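Local coordinates for metallo-beta-lactamase (Serratia marcescens, PDB 6K4T), which probably hydrolyses the beta-lactam ring of antibiotics as a subclass B3 metallo-beta-lactamase with two zinc ions in its active site, at residues A[71-76]-A[96-101]; A[145-150]-A[172-177]. All coordinates share one frame; numbering follows the deposited sequence. Where two conformers were deposited one is given.

Interaction 1 of 2, residues A[71-76]-A[96-101]. With ZN (zinc ion), chain B; ZN (zinc ion), chain C; JKE (2-sulfanylbenzoic acid), chain D.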
loop_
_atom_site.group_PDB
_atom_site.type_symbol
_atom_site.label_atom_id
_atom_site.label_comp_id
_atom_site.label_asym_id
_atom_site.label_seq_id
_atom_site.Cartn_x
_atom_site.Cartn_y
_atom_site.Cartn_z
ATOM N N THR A 71 3.213 -2.888 0.432
ATOM C CA THR A 71 2.018 -3.474 -0.197
ATOM C C THR A 71 2.428 -4.467 -1.294
ATOM O O THR A 71 2.198 -5.657 -1.149
ATOM C CB THR A 71 1.082 -2.401 -0.770
ATOM O OG1 THR A 71 1.834 -1.551 -1.645
ATOM C CG2 THR A 71 0.381 -1.608 0.316
ATOM N N HIS A 72 3.031 -3.965 -2.378
ATOM C CA HIS A 72 3.572 -4.853 -3.359
ATOM C C HIS A 72 4.779 -4.253 -4.064
ATOM O O HIS A 72 5.023 -3.048 -4.024
ATOM C CB HIS A 72 2.501 -5.287 -4.361
ATOM C CG HIS A 72 2.076 -4.255 -5.360
ATOM N ND1 HIS A 72 1.017 -3.399 -5.152
ATOM C CD2 HIS A 72 2.556 -3.969 -6.602
ATOM C CE1 HIS A 72 0.873 -2.608 -6.212
ATOM N NE2 HIS A 72 1.805 -2.948 -7.128
ATOM N N SER A 73 5.494 -5.151 -4.747
ATOM C CA SER A 73 6.841 -4.921 -5.235
ATOM C C SER A 73 6.852 -4.484 -6.703
ATOM O O SER A 73 7.435 -5.162 -7.537
ATOM C CB SER A 73 7.644 -6.173 -5.014
ATOM O OG SER A 73 6.937 -7.312 -5.475
ATOM N N HIS A 74 6.199 -3.347 -6.993
ATOM C CA HIS A 74 6.420 -2.630 -8.273
ATOM C C HIS A 74 7.071 -1.271 -8.001
ATOM O O HIS A 74 6.975 -0.722 -6.891
ATOM C CB HIS A 74 5.105 -2.454 -9.049
ATOM C CG HIS A 74 4.540 -3.745 -9.516
ATOM N ND1 HIS A 74 3.199 -3.949 -9.745
ATOM C CD2 HIS A 74 5.156 -4.916 -9.769
ATOM C CE1 HIS A 74 3.029 -5.191 -10.157
ATOM N NE2 HIS A 74 4.198 -5.812 -10.161
ATOM N N GLU A 75 7.722 -0.723 -9.029
ATOM C CA GLU A 75 8.546 0.470 -8.875
ATOM C C GLU A 75 7.757 1.644 -8.269
ATOM O O GLU A 75 8.374 2.486 -7.618
ATOM C CB GLU A 75 9.173 0.860 -10.214
ATOM C CG GLU A 75 8.185 1.338 -11.265
ATOM C CD GLU A 75 8.725 1.816 -12.604
ATOM O OE1 GLU A 75 9.762 2.479 -12.604
ATOM O OE2 GLU A 75 8.072 1.559 -13.640
ATOM N N ASP A 76 6.452 1.745 -8.529
ATOM C CA ASP A 76 5.711 2.939 -8.135
ATOM C C ASP A 76 5.451 2.964 -6.619
ATOM O O ASP A 76 5.339 4.035 -6.060
ATOM C CB ASP A 76 4.456 3.108 -8.992
ATOM C CG ASP A 76 3.498 1.931 -9.009
ATOM O OD1 ASP A 76 3.971 0.779 -8.876
ATOM O OD2 ASP A 76 2.268 2.189 -9.132
ATOM N N ALA A 96 5.630 -13.066 1.734
ATOM C CA ALA A 96 6.740 -13.987 1.529
ATOM C C ALA A 96 7.181 -13.989 0.068
ATOM O O ALA A 96 8.365 -13.966 -0.233
ATOM C CB ALA A 96 6.345 -15.369 1.992
ATOM N N ALA A 97 6.216 -14.051 -0.841
ATOM C CA ALA A 97 6.554 -14.231 -2.273
ATOM C C ALA A 97 7.075 -12.933 -2.917
ATOM O O ALA A 97 7.516 -12.973 -4.047
ATOM C CB ALA A 97 5.350 -14.735 -3.031
ATOM N N ASN A 98 7.010 -11.788 -2.240
ATOM C CA ASN A 98 7.550 -10.554 -2.794
ATOM C C ASN A 98 8.918 -10.215 -2.186
ATOM O O ASN A 98 9.540 -9.223 -2.596
ATOM C CB ASN A 98 6.582 -9.382 -2.608
ATOM C CG ASN A 98 5.394 -9.387 -3.546
ATOM O OD1 ASN A 98 5.274 -10.262 -4.404
ATOM N ND2 ASN A 98 4.518 -8.396 -3.387
ATOM N N VAL A 99 9.367 -10.978 -1.180
ATOM C CA VAL A 99 10.611 -10.628 -0.509
ATOM C C VAL A 99 11.760 -10.537 -1.522
ATOM O O VAL A 99 12.554 -9.585 -1.508
ATOM C CB VAL A 99 10.896 -11.624 0.630
ATOM C CG1 VAL A 99 12.338 -11.576 1.080
ATOM C CG2 VAL A 99 9.961 -11.394 1.803
ATOM N N ASP A 100 11.912 -11.554 -2.367
ATOM C CA ASP A 100 13.022 -11.619 -3.293
ATOM C C ASP A 100 12.976 -10.426 -4.266
ATOM O O ASP A 100 13.992 -9.845 -4.612
ATOM C CB ASP A 100 12.999 -12.960 -4.022
ATOM C CG ASP A 100 14.257 -13.218 -4.819
ATOM O OD1 ASP A 100 15.329 -13.245 -4.192
ATOM O OD2 ASP A 100 14.144 -13.378 -6.041
ATOM N N THR A 101 11.770 -10.055 -4.695
ATOM C CA THR A 101 11.610 -8.916 -5.584
ATOM C C THR A 101 12.055 -7.622 -4.921
ATOM O O THR A 101 12.716 -6.794 -5.544
ATOM C CB THR A 101 10.160 -8.743 -6.050
ATOM O OG1 THR A 101 9.693 -9.982 -6.586
ATOM C CG2 THR A 101 10.046 -7.624 -7.062
HETATM ZN ZN ZN B . 1.566 -2.760 -9.152
HETATM ZN ZN ZN C . 0.818 0.797 -8.673
HETATM S SD JKE D . 1.442 -0.812 -10.254
HETATM C CG JKE D . -1.769 -0.894 -9.530
HETATM C CZ JKE D . -1.289 -0.865 -10.926
HETATM C CD1 JKE D . 0.413 -0.846 -12.724
HETATM O OD1 JKE D . -2.967 -1.112 -9.349
HETATM C CD2 JKE D . -1.929 -0.823 -13.267
HETATM O OD2 JKE D . -0.974 -0.703 -8.514
HETATM C CE1 JKE D . 0.109 -0.858 -11.359
HETATM C CE2 JKE D . -2.269 -0.832 -11.926
HETATM C CG1 JKE D . -0.604 -0.834 -13.678
#

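Interaction 2 of 2, residues A[145-150]-A[172-177]. With ZN (zinc ion), chain B; JKE (2-sulfanylbenzoic acid), chain D.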
loop_
_atom_site.group_PDB
_atom_site.type_symbol
_atom_site.label_atom_id
_atom_site.label_comp_id
_atom_site.label_asym_id
_atom_site.label_seq_id
_atom_site.Cartn_x
_atom_site.Cartn_y
_atom_site.Cartn_z
ATOM N N HIS A 145 -2.604 -8.653 5.977
ATOM C CA HIS A 145 -3.605 -9.491 5.288
ATOM C C HIS A 145 -3.087 -9.832 3.894
ATOM O O HIS A 145 -2.833 -8.933 3.100
ATOM C CB HIS A 145 -4.944 -8.768 5.147
ATOM C CG HIS A 145 -5.495 -8.278 6.436
ATOM N ND1 HIS A 145 -6.458 -8.975 7.133
ATOM C CD2 HIS A 145 -5.230 -7.167 7.157
ATOM C CE1 HIS A 145 -6.757 -8.314 8.224
ATOM N NE2 HIS A 145 -6.012 -7.210 8.275
ATOM N N ALA A 146 -2.921 -11.121 3.609
ATOM C CA ALA A 146 -2.501 -11.516 2.290
ATOM C C ALA A 146 -3.586 -11.138 1.284
ATOM O O ALA A 146 -4.720 -11.548 1.420
ATOM C CB ALA A 146 -2.193 -12.990 2.244
ATOM N N THR A 147 -3.195 -10.360 0.272
ATOM C CA THR A 147 -4.095 -9.964 -0.806
ATOM C C THR A 147 -3.373 -10.155 -2.126
ATOM O O THR A 147 -3.069 -9.186 -2.825
ATOM C CB THR A 147 -4.649 -8.537 -0.637
ATOM O OG1 THR A 147 -3.590 -7.586 -0.560
ATOM C CG2 THR A 147 -5.504 -8.401 0.601
ATOM N N PRO A 148 -3.065 -11.411 -2.493
ATOM C CA PRO A 148 -2.335 -11.707 -3.721
ATOM C C PRO A 148 -3.208 -11.508 -4.963
ATOM O O PRO A 148 -4.444 -11.344 -4.891
ATOM C CB PRO A 148 -1.967 -13.185 -3.555
ATOM C CG PRO A 148 -3.078 -13.751 -2.728
ATOM C CD PRO A 148 -3.417 -12.639 -1.759
ATOM N N GLY A 149 -2.543 -11.502 -6.112
ATOM C CA GLY A 149 -3.224 -11.473 -7.387
ATOM C C GLY A 149 -2.554 -10.529 -8.354
ATOM O O GLY A 149 -2.125 -10.913 -9.436
ATOM N N HIS A 150 -2.460 -9.267 -7.943
ATOM C CA HIS A 150 -1.657 -8.262 -8.647
ATOM C C HIS A 150 -0.174 -8.647 -8.568
ATOM O O HIS A 150 0.553 -8.497 -9.545
ATOM C CB HIS A 150 -1.998 -6.868 -8.116
ATOM C CG HIS A 150 -1.296 -5.747 -8.801
ATOM N ND1 HIS A 150 -1.744 -5.203 -9.993
ATOM C CD2 HIS A 150 -0.193 -5.042 -8.461
ATOM C CE1 HIS A 150 -0.948 -4.189 -10.336
ATOM N NE2 HIS A 150 0.008 -4.070 -9.406
ATOM N N PHE A 172 -4.732 0.231 4.735
ATOM C CA PHE A 172 -3.886 0.622 3.613
ATOM C C PHE A 172 -4.033 -0.485 2.575
ATOM O O PHE A 172 -3.480 -1.579 2.712
ATOM C CB PHE A 172 -2.429 0.846 4.030
ATOM C CG PHE A 172 -1.582 1.602 3.024
ATOM C CD1 PHE A 172 -1.262 1.051 1.794
ATOM C CD2 PHE A 172 -1.115 2.876 3.287
ATOM C CE1 PHE A 172 -0.486 1.740 0.875
ATOM C CE2 PHE A 172 -0.347 3.571 2.369
ATOM C CZ PHE A 172 -0.040 3.000 1.157
ATOM N N ALA A 173 -4.828 -0.196 1.551
ATOM C CA ALA A 173 -5.310 -1.204 0.634
ATOM C C ALA A 173 -4.306 -1.406 -0.498
ATOM O O ALA A 173 -4.058 -0.472 -1.271
ATOM C CB ALA A 173 -6.668 -0.828 0.086
ATOM N N ASP A 174 -3.790 -2.638 -0.619
ATOM C CA ASP A 174 -2.990 -3.010 -1.768
ATOM C C ASP A 174 -3.855 -2.967 -3.036
ATOM O O ASP A 174 -5.095 -2.995 -2.996
ATOM C CB ASP A 174 -2.370 -4.385 -1.581
ATOM C CG ASP A 174 -1.301 -4.717 -2.605
ATOM O OD1 ASP A 174 -0.737 -3.770 -3.188
ATOM O OD2 ASP A 174 -0.975 -5.918 -2.708
ATOM N N SER A 175 -3.167 -2.844 -4.169
ATOM C CA SER A 175 -3.796 -2.921 -5.477
ATOM C C SER A 175 -4.375 -4.322 -5.718
ATOM O O SER A 175 -3.728 -5.324 -5.450
ATOM C CB SER A 175 -2.799 -2.546 -6.526
ATOM O OG SER A 175 -2.293 -1.246 -6.268
ATOM N N LEU A 176 -5.590 -4.374 -6.265
ATOM C CA LEU A 176 -6.285 -5.599 -6.582
ATOM C C LEU A 176 -6.529 -5.714 -8.095
ATOM O O LEU A 176 -7.520 -6.305 -8.530
ATOM C CB LEU A 176 -7.624 -5.589 -5.841
ATOM C CG LEU A 176 -7.557 -5.436 -4.322
ATOM C CD1 LEU A 176 -8.943 -5.495 -3.698
ATOM C CD2 LEU A 176 -6.656 -6.497 -3.717
ATOM N N THR A 177 -5.683 -5.075 -8.902
ATOM C CA THR A 177 -5.944 -4.855 -10.306
ATOM C C THR A 177 -5.319 -5.939 -11.193
ATOM O O THR A 177 -4.143 -6.276 -11.123
ATOM C CB THR A 177 -5.384 -3.494 -10.715
ATOM O OG1 THR A 177 -3.996 -3.476 -10.373
ATOM C CG2 THR A 177 -6.109 -2.349 -10.041
HETATM ZN ZN ZN B . 1.566 -2.760 -9.152
HETATM S SD JKE D . 1.442 -0.812 -10.254
HETATM C CG JKE D . -1.769 -0.894 -9.530
HETATM C CZ JKE D . -1.289 -0.865 -10.926
HETATM C CD1 JKE D . 0.413 -0.846 -12.724
HETATM O OD1 JKE D . -2.967 -1.112 -9.349
HETATM C CD2 JKE D . -1.929 -0.823 -13.267
HETATM O OD2 JKE D . -0.974 -0.703 -8.514
HETATM C CE1 JKE D . 0.109 -0.858 -11.359
HETATM C CE2 JKE D . -2.269 -0.832 -11.926
HETATM C CG1 JKE D . -0.604 -0.834 -13.678
HETATM O O HOH W 1 -2.940 -8.091 -5.334
#

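Interaction 1 of 2, residues A[71-76]-A[96-101]
S73 projects from the loop 71-74 against N98 and T101, at the start of helix 99-104. Its CB packs tightly on the methyl of T101, S73 CB to T101 CG2 being 3.5 Å, while its hydroxyl rests beside the amide of N98, with S73 OG 3.2 Å from N98 CG. S73 OG and N98 ND2, though close, are not aligned for a hydrogen bond; N98 ND2 is bonded to T151 OG1. Held between the backbone N and the carbonyl carbon (chi1 48°), S73 OG lies within van der Waals range of both N98 and T101.

S73 separates the two histidines of the HxHxDH zinc-binding motif. H72 NE2, at 2.0 Å, and H74 ND1, at 2.1 Å, bind the chain B zinc, whose other ligands are H150 and the sulfur of 2-sulfanylbenzoic acid, probably as thiolate. That sulfur bridges to the chain C zinc, which also takes D76 OD2 at 2.1 Å, the ligand carboxylate oxygen OD2, H77 and H215. In the second shell D111 receives H74 NE2, and with the zinc bond this sets the ring's rotation; the carboxylate would be expected to strengthen the imidazole as a zinc ligand. Van der Waals packing around S73, its hydroxyl against the N98 amide, thus lies behind the zinc-binding motif.

Interaction 2 of 2, residues A[145-150]-A[172-177]
The ring of H150 is gripped by three different kinds of chemistry: zinc, a backbone carbonyl and a CH-pi contact. NE2 binds the chain B zinc, while at the other ring nitrogen H150 ND1 donates to T177 O over 2.9 Å. That bond is nearly straight (167°), lies in the ring plane and meets a lone pair of the carbonyl; together with the zinc bond it fixes the rotation of the imidazole. In the conformer given, CB of S175 sits over one face, 4.2 Å from the H150 ring centroid. With CG anti to the backbone N (chi1 -177°), the side chain of H150 extends alongside that of T177.

One water bridges the two segments. It accepts from H150 N and donates to T147 O and to S175 O. Farther back, T147 OG1 passes D174 CB at 3.6 Å, its hydroxyl being bonded to T156, and T147 CB meets L176 CD2, which packs toward helix 190-205.

Two hydroxyls, those of S175 and T177, bond the carboxylate of the bound 2-sulfanylbenzoic acid: S175 OG, in the same conformer, donates to JKE OD2 at 2.7 Å, and T177 OG1 to JKE OD1 at 2.8 Å. T177 therefore serves metal ligand and bound acid at once, its carbonyl orienting H150 and its hydroxyl holding the carboxylate, consistent with a role for this loop in recognising the carboxylate of beta-lactam substrates.

How the interactions relate
Both contacts are buried and converge on one dinuclear zinc site, supplying different walls of it. Interaction 1 lies in the half built on the seven-stranded sheet, following strands 65-69 and 91-95; interaction 2 follows strands 140-146 and 166-173 of the five-stranded sheet. The chain B zinc joins them, taking two histidines from 71-76 and one from 145-150, and D174 reaches across with a probable hydrogen bond, D174 OD1 to H72 ND1 at 2.7 Å. Between their own segments the chemistry differs: interaction 1 is van der Waals packing behind the metal ligands, whereas interaction 2 is mainly polar, with some apolar packing, and reaches the ligand as well as the metal.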